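Local structure of diol-dehydratase (Roseburia inulinivorans, 5I2A) at residues G305-R309 and E310-E314; R423-T426 and M427-R431. The protein probably acts as a B12-independent glycyl radical lyase that dehydrates 1,2-propanediol. All blocks are in the same frame, centred on the assembly; numbering follows the deposited sequence.

Contact 1: residues G305-R309 and E310-E314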
# COMPACT_ATOMS: atom_id res chain seq x y z
N GLY A 305 41.12 31.94 12.34
CA GLY A 305 42.44 31.84 11.75
C GLY A 305 42.87 30.45 11.34
O GLY A 305 44.00 30.24 10.92
N SER A 306 41.96 29.48 11.47
CA SER A 306 42.28 28.10 11.16
C SER A 306 42.07 27.75 9.68
O SER A 306 42.38 26.65 9.25
CB SER A 306 41.44 27.16 12.03
OG SER A 306 40.16 27.70 12.28
N LEU A 307 41.56 28.71 8.90
CA LEU A 307 41.26 28.47 7.50
C LEU A 307 41.70 29.65 6.65
O LEU A 307 41.44 30.78 7.01
CB LEU A 307 39.76 28.22 7.31
CG LEU A 307 39.21 28.09 5.88
CD1 LEU A 307 39.66 26.80 5.23
CD2 LEU A 307 37.69 28.19 5.87
N THR A 308 42.34 29.40 5.52
CA THR A 308 42.63 30.47 4.57
C THR A 308 41.62 30.51 3.44
O THR A 308 40.96 29.51 3.14
CB THR A 308 44.03 30.32 3.94
OG1 THR A 308 44.10 29.08 3.23
CG2 THR A 308 45.12 30.35 5.00
N ARG A 309 41.50 31.67 2.80
CA ARG A 309 40.67 31.79 1.62
C ARG A 309 41.13 30.81 0.53
O ARG A 309 40.32 30.22 -0.18
CB ARG A 309 40.69 33.22 1.09
CG ARG A 309 39.86 34.18 1.94
CD ARG A 309 40.02 35.62 1.51
NE ARG A 309 38.95 36.07 0.63
CZ ARG A 309 39.13 36.42 -0.63
NH1 ARG A 309 40.34 36.36 -1.14
NH2 ARG A 309 38.11 36.82 -1.38
N GLU A 310 42.43 30.62 0.44
CA GLU A 310 42.98 29.77 -0.61
C GLU A 310 42.57 28.31 -0.42
O GLU A 310 42.25 27.62 -1.38
CB GLU A 310 44.52 29.88 -0.66
CG GLU A 310 45.05 31.17 -1.29
CD GLU A 310 44.72 32.39 -0.45
OE1 GLU A 310 44.35 33.43 -1.02
OE2 GLU A 310 44.81 32.29 0.79
N TYR A 311 42.60 27.84 0.82
CA TYR A 311 42.26 26.45 1.09
C TYR A 311 40.76 26.23 0.96
O TYR A 311 40.32 25.19 0.49
CB TYR A 311 42.73 26.02 2.48
CG TYR A 311 42.57 24.54 2.71
CD1 TYR A 311 43.23 23.62 1.90
CD2 TYR A 311 41.77 24.06 3.74
CE1 TYR A 311 43.09 22.26 2.11
CE2 TYR A 311 41.63 22.70 3.95
CZ TYR A 311 42.29 21.81 3.14
OH TYR A 311 42.14 20.46 3.34
N ALA A 312 39.99 27.23 1.40
CA ALA A 312 38.54 27.20 1.23
C ALA A 312 38.17 27.08 -0.24
O ALA A 312 37.30 26.29 -0.60
CB ALA A 312 37.90 28.43 1.85
N GLN A 313 38.83 27.86 -1.10
CA GLN A 313 38.58 27.82 -2.53
C GLN A 313 38.97 26.45 -3.08
O GLN A 313 38.27 25.90 -3.92
CB GLN A 313 39.36 28.91 -3.27
CG GLN A 313 39.02 28.99 -4.76
CD GLN A 313 37.60 29.50 -5.01
OE1 GLN A 313 37.24 30.60 -4.58
NE2 GLN A 313 36.79 28.70 -5.69
N GLU A 314 40.08 25.91 -2.59
CA GLU A 314 40.53 24.61 -3.05
C GLU A 314 39.51 23.53 -2.69
O GLU A 314 39.23 22.64 -3.50
CB GLU A 314 41.90 24.26 -2.45
CG GLU A 314 42.51 23.02 -3.09
CD GLU A 314 43.91 22.70 -2.55
OE1 GLU A 314 44.23 23.16 -1.45
OE2 GLU A 314 44.66 21.99 -3.24
O HOH W 1 43.16 35.51 -0.57

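Contact 2: residues R423-T426 and M427-R431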
# COMPACT_ATOMS: atom_id res chain seq x y z
N ARG A 423 1.16 29.44 -5.14
CA ARG A 423 0.96 27.99 -5.09
C ARG A 423 0.98 27.46 -3.66
O ARG A 423 0.87 26.26 -3.45
CB ARG A 423 2.03 27.24 -5.91
CG ARG A 423 2.07 27.62 -7.40
CD ARG A 423 0.68 27.70 -8.02
NE ARG A 423 0.68 27.75 -9.48
CZ ARG A 423 -0.43 27.87 -10.21
NH1 ARG A 423 -1.61 27.99 -9.62
NH2 ARG A 423 -0.36 27.87 -11.54
N GLY A 424 1.14 28.34 -2.68
CA GLY A 424 0.88 27.97 -1.30
C GLY A 424 1.99 28.18 -0.28
O GLY A 424 1.77 27.95 0.91
N ALA A 425 3.17 28.59 -0.72
CA ALA A 425 4.27 28.87 0.21
C ALA A 425 3.99 30.13 1.04
O ALA A 425 3.29 31.01 0.57
CB ALA A 425 5.58 29.03 -0.53
N THR A 426 4.56 30.22 2.24
CA THR A 426 4.60 31.50 2.93
C THR A 426 5.65 32.40 2.26
O THR A 426 6.54 31.93 1.56
CB THR A 426 4.96 31.38 4.44
OG1 THR A 426 6.32 31.00 4.58
CG2 THR A 426 4.06 30.36 5.16
N MET A 427 5.53 33.69 2.51
CA MET A 427 6.52 34.64 2.03
C MET A 427 7.93 34.31 2.54
O MET A 427 8.89 34.36 1.78
CB MET A 427 6.14 36.06 2.45
CG MET A 427 7.07 37.10 1.85
SD MET A 427 6.76 37.30 0.09
CE MET A 427 5.08 37.92 0.15
N ASP A 428 8.07 33.97 3.82
CA ASP A 428 9.39 33.64 4.37
C ASP A 428 9.98 32.41 3.64
O ASP A 428 11.18 32.33 3.44
CB ASP A 428 9.33 33.33 5.87
CG ASP A 428 9.11 34.57 6.74
OD1 ASP A 428 9.08 35.69 6.23
OD2 ASP A 428 9.00 34.40 7.97
N GLU A 429 9.13 31.45 3.32
CA GLU A 429 9.60 30.24 2.66
C GLU A 429 10.02 30.57 1.23
O GLU A 429 11.09 30.18 0.79
CB GLU A 429 8.51 29.16 2.67
CG GLU A 429 8.32 28.52 4.04
CD GLU A 429 7.06 27.67 4.13
OE1 GLU A 429 6.15 27.83 3.29
OE2 GLU A 429 6.98 26.86 5.06
N ALA A 430 9.16 31.31 0.54
CA ALA A 430 9.37 31.63 -0.86
C ALA A 430 10.65 32.42 -1.03
O ALA A 430 11.39 32.22 -1.99
CB ALA A 430 8.17 32.41 -1.41
N ARG A 431 10.93 33.30 -0.07
CA ARG A 431 12.14 34.11 -0.11
C ARG A 431 13.40 33.28 -0.02
O ARG A 431 14.47 33.72 -0.43
CB ARG A 431 12.15 35.14 1.03
CG ARG A 431 11.65 36.49 0.59
CD ARG A 431 11.70 37.51 1.71
NE ARG A 431 10.92 38.70 1.36
CZ ARG A 431 10.57 39.64 2.22
NH1 ARG A 431 10.94 39.53 3.50
NH2 ARG A 431 9.87 40.69 1.82

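Contact 1: residues G305-R309 and E310-E314
Thr-308 and Tyr-311 meet through a capping hydrogen bond at the start of helix 309-323. The backbone N-H of Tyr-311 points at OG1 of Thr-308 over 3.1 Å, with an N-H...O angle of 154°. Thr-308 OG1 stands between its own backbone N and carbonyl carbon (chi1 61°), a rotation that brings the hydroxyl to the N-H of Tyr-311, so that this N-cap residue accepts the capping bond. Backbone bonds continue the pattern: Ala-312 N donates to Thr-308 O at 3.0 Å, and Gln-313 N to Arg-309 O at 2.9 Å.

The apolar part of the contact is carried by Leu-307. Its methyl CD1 comes up to the edge of the Tyr-311 ring in the ring plane, with Leu-307 CD1 3.8 Å from Tyr-311 CD2, while Leu-307 CD2 rests 4.0 Å from Ala-312 CB. Phe-262 and Tyr-298 add to this cluster, joining the helix start to helices 262-279 and 295-303. The phenol hydroxyl of Tyr-311 is bonded to Gln-263.

The guanidinium of Arg-309 holds a water in its plane, NH1 donating over 3.0 Å. That water lies implausibly close to Glu-310 OE1, so a bridge between the two side chains is doubtful; Arg-309 NH1 and Glu-310 OE1 themselves stay 5.0 Å apart, not in direct contact. The chemistry implies a helix start at which Thr-308 OG1 supplies the acceptor for a first-turn N-H, that of Tyr-311.

Contact 2: residues R423-T426 and M427-R431
Glu-429 OE1 is gripped by two groups: Thr-426 N donates to it across the contact over 3.1 Å, fairly straight at 167°, and it is also hydrogen-bonded to the hydroxyl of Tyr-548. The backbone donor reaches the anti side of OE1, 34° out of the carboxylate plane. In return, Glu-429 N gives its hydrogen to Thr-426 OG1, also at 3.1 Å. With CG of Glu-429 beside its backbone N (chi1 -74°) and the chain extended beyond, the carboxylate runs back past the threonine hydroxyl, Glu-429 CG lying 3.2 Å from Thr-426 OG1.

The other carboxylate oxygen, OE2, forms a salt bridge with Lys-446. Replacing this glutamate by an alanine is likely to deprive Thr-426 N and Tyr-548 of their acceptor and Lys-446 of this counter-charge. Ala-430 N donates to Thr-426 O at 2.9 Å, the first i to i+4 backbone bond of this stretch of helix. Among the apolar groups, CB of Ala-425 faces CB of Ala-430 at 4.3 Å, and Ala-430 also packs on helix 413-422. Just before, Gly-424 closes that helix in a Schellman motif with positive phi; the reciprocal pair that follows is a capping box, the classic signature of a helix N-terminus.

Overall arrangement
Followed from the N terminus, contact 1 comes first, at the turn between helix 295-303 and helix 309-323; contact 2 comes more than a hundred residues later, between helix 413-422 and helix 427-431. The two are in series, neither enclosing nor crossing the other, and each closes a short local turn. Their centres lie 35 Å apart and their nearest atoms about 23 Å, so they do not touch. Both illustrate one principle: a glycine ends one helix and a threonine soon caps the next. Contact 1 sits near the N-terminal residues and helices 262-279 and 362-374, whereas contact 2 joins helix 413-422 to the neighbourhood of strand 548-556.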